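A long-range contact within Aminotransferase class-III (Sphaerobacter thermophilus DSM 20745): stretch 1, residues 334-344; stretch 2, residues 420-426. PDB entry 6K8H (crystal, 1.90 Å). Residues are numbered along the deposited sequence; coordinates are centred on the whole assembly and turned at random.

Stretch 1 (334-344) KLTPAEFDRLA
Stretch 2, residues 420-426: CLSTPMG

Arg-342 is the polar anchor of this contact. From the helix 337-344 its side chain reaches across with chi1 and chi2 both t, then bends at chi3 (p, 64°) and chi4 (86°), so that the guanidinium meets two backbone carbonyls near its own plane: Arg-342 NH2 donates to Thr-423 O and Arg-342 NH1 to Met-425 O, each at 2.8 Å. Arginine suits the place because its planar, multidentate head can serve both acceptors and still bind Glu-339 (m, m), one helical turn earlier. Arg-342 NH2 donates to Glu-339 OE1 at 2.7 Å in a salt bridge, and Arg-342 NE to Glu-339 OE2 at 3.1 Å.

The carbonyls are presented by a type I turn, Ser-422 to Met-425, closed by Met-425 N to Ser-422 O at 2.9 Å. Thr-423 (phi/psi -63/-25, chi1 p) is the most covered residue. Threonine offers a methyl here, Thr-423 CG2 lying 3.6 Å from Glu-339 OE1 and 4.3 Å from Leu-335 CD2, and a hydroxyl bonded elsewhere in the structure.

Beyond this lies looser van der Waals packing. Leu-343 (m, t) points sideways from CA, but its end approaches the loop, with Leu-343 CD2 4.2 Å from Thr-423 CA and, an apolar pair, 4.5 Å from Leu-421 CB. Leu-421 (m, t) points toward the helix, Leu-421 CD1 3.6 Å from Leu-343 O; the CA atoms of Leu-343 and Leu-421 are 7.2 Å apart. Both leucines are buried, with no side-chain polar group needing a partner. Together the stretches bury 289 Å².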

# COMPACT_ATOMS: atom_id res chain seq x y z
N LYS B 334 19.29 8.93 -12.13
CA LYS B 334 19.57 10.36 -12.23
C LYS B 334 20.16 10.95 -10.96
O LYS B 334 20.73 12.05 -11.02
CB LYS B 334 18.29 11.11 -12.60
CG LYS B 334 17.83 10.82 -14.02
CD LYS B 334 16.40 11.29 -14.30
CE LYS B 334 16.21 12.76 -14.01
NZ LYS B 334 16.53 13.62 -15.19
N LEU B 335 20.02 10.28 -9.81
CA LEU B 335 20.60 10.72 -8.53
C LEU B 335 22.00 10.13 -8.40
O LEU B 335 22.21 9.09 -7.77
CB LEU B 335 19.73 10.29 -7.35
CG LEU B 335 18.48 11.04 -6.95
CD1 LEU B 335 17.88 10.30 -5.74
CD2 LEU B 335 18.78 12.49 -6.62
N THR B 336 22.96 10.80 -9.03
CA THR B 336 24.37 10.43 -9.03
C THR B 336 25.09 11.07 -7.86
O THR B 336 24.57 11.99 -7.22
CB THR B 336 25.00 10.89 -10.33
OG1 THR B 336 24.87 12.32 -10.39
CG2 THR B 336 24.27 10.29 -11.51
N PRO B 337 26.33 10.63 -7.56
CA PRO B 337 27.12 11.33 -6.53
C PRO B 337 27.23 12.83 -6.78
O PRO B 337 27.13 13.63 -5.82
CB PRO B 337 28.49 10.63 -6.61
CG PRO B 337 28.14 9.21 -7.03
CD PRO B 337 26.98 9.38 -8.00
N ALA B 338 27.41 13.26 -8.03
CA ALA B 338 27.47 14.69 -8.31
C ALA B 338 26.16 15.39 -7.96
O ALA B 338 26.15 16.53 -7.46
CB ALA B 338 27.83 14.93 -9.78
N GLU B 339 25.03 14.73 -8.21
CA GLU B 339 23.76 15.34 -7.85
C GLU B 339 23.57 15.42 -6.34
O GLU B 339 23.07 16.43 -5.82
CB GLU B 339 22.60 14.59 -8.52
CG GLU B 339 22.43 15.00 -9.97
CD GLU B 339 22.12 16.49 -10.13
OE1 GLU B 339 21.01 16.91 -9.72
OE2 GLU B 339 22.98 17.24 -10.62
N PHE B 340 23.99 14.38 -5.62
CA PHE B 340 23.92 14.46 -4.16
C PHE B 340 24.75 15.62 -3.64
O PHE B 340 24.30 16.37 -2.77
CB PHE B 340 24.36 13.13 -3.54
CG PHE B 340 23.28 12.08 -3.53
CD1 PHE B 340 22.22 12.16 -2.65
CD2 PHE B 340 23.34 11.01 -4.40
CE1 PHE B 340 21.22 11.18 -2.64
CE2 PHE B 340 22.35 10.03 -4.40
CZ PHE B 340 21.30 10.12 -3.52
N ASP B 341 25.97 15.79 -4.19
CA ASP B 341 26.84 16.90 -3.79
C ASP B 341 26.18 18.25 -4.05
O ASP B 341 26.23 19.16 -3.20
CB ASP B 341 28.18 16.83 -4.53
CG ASP B 341 29.06 15.69 -4.06
OD1 ASP B 341 28.76 15.06 -3.01
OD2 ASP B 341 30.08 15.43 -4.74
N ARG B 342 25.59 18.42 -5.24
CA ARG B 342 24.95 19.69 -5.58
C ARG B 342 23.77 19.99 -4.66
O ARG B 342 23.62 21.11 -4.17
CB ARG B 342 24.51 19.68 -7.04
CG ARG B 342 23.96 21.02 -7.52
CD ARG B 342 23.59 20.99 -9.00
NE ARG B 342 22.50 20.06 -9.32
CZ ARG B 342 21.21 20.37 -9.23
NH1 ARG B 342 20.86 21.57 -8.82
NH2 ARG B 342 20.28 19.49 -9.54
N LEU B 343 22.91 18.99 -4.42
CA LEU B 343 21.79 19.17 -3.50
C LEU B 343 22.27 19.52 -2.10
O LEU B 343 21.64 20.33 -1.41
CB LEU B 343 20.92 17.92 -3.46
CG LEU B 343 20.18 17.55 -4.74
CD1 LEU B 343 19.55 16.18 -4.58
CD2 LEU B 343 19.13 18.59 -5.11
N ALA B 344 23.36 18.91 -1.65
CA ALA B 344 23.84 19.20 -0.30
C ALA B 344 24.37 20.62 -0.21
O ALA B 344 24.14 21.32 0.79
CB ALA B 344 24.91 18.19 0.10
N CYS B 420 12.05 20.32 1.50
CA CYS B 420 13.01 19.53 0.74
C CYS B 420 13.28 20.21 -0.60
O CYS B 420 12.40 20.86 -1.19
CB CYS B 420 12.55 18.08 0.54
SG CYS B 420 10.99 17.91 -0.38
N LEU B 421 14.50 20.06 -1.08
CA LEU B 421 14.83 20.52 -2.42
C LEU B 421 14.52 19.46 -3.49
O LEU B 421 14.40 18.27 -3.21
CB LEU B 421 16.30 20.91 -2.51
CG LEU B 421 16.90 21.74 -1.38
CD1 LEU B 421 18.40 21.89 -1.59
CD2 LEU B 421 16.23 23.10 -1.34
N SER B 422 14.39 19.93 -4.73
CA SER B 422 14.28 19.07 -5.89
C SER B 422 15.39 19.42 -6.89
O SER B 422 15.92 20.54 -6.90
CB SER B 422 12.89 19.21 -6.53
OG SER B 422 12.69 20.53 -7.02
N THR B 423 15.73 18.44 -7.73
CA THR B 423 16.83 18.63 -8.67
C THR B 423 16.62 19.75 -9.70
O THR B 423 17.63 20.28 -10.18
CB THR B 423 17.15 17.32 -9.41
OG1 THR B 423 15.98 16.85 -10.09
CG2 THR B 423 17.66 16.24 -8.45
N PRO B 424 15.40 20.16 -10.08
CA PRO B 424 15.28 21.35 -10.94
C PRO B 424 15.73 22.63 -10.26
O PRO B 424 15.85 23.66 -10.94
CB PRO B 424 13.79 21.40 -11.29
CG PRO B 424 13.32 20.01 -11.14
CD PRO B 424 14.09 19.47 -9.97
N MET B 425 15.98 22.61 -8.95
CA MET B 425 16.33 23.83 -8.24
C MET B 425 17.79 24.19 -8.41
O MET B 425 18.66 23.32 -8.56
CB MET B 425 16.01 23.72 -6.75
CG MET B 425 14.54 23.77 -6.43
SD MET B 425 14.22 23.56 -4.67
CE MET B 425 12.43 23.63 -4.69
N GLY B 426 18.06 25.49 -8.36
CA GLY B 426 19.40 26.02 -8.29
C GLY B 426 19.48 27.16 -7.30
O GLY B 426 18.59 27.34 -6.45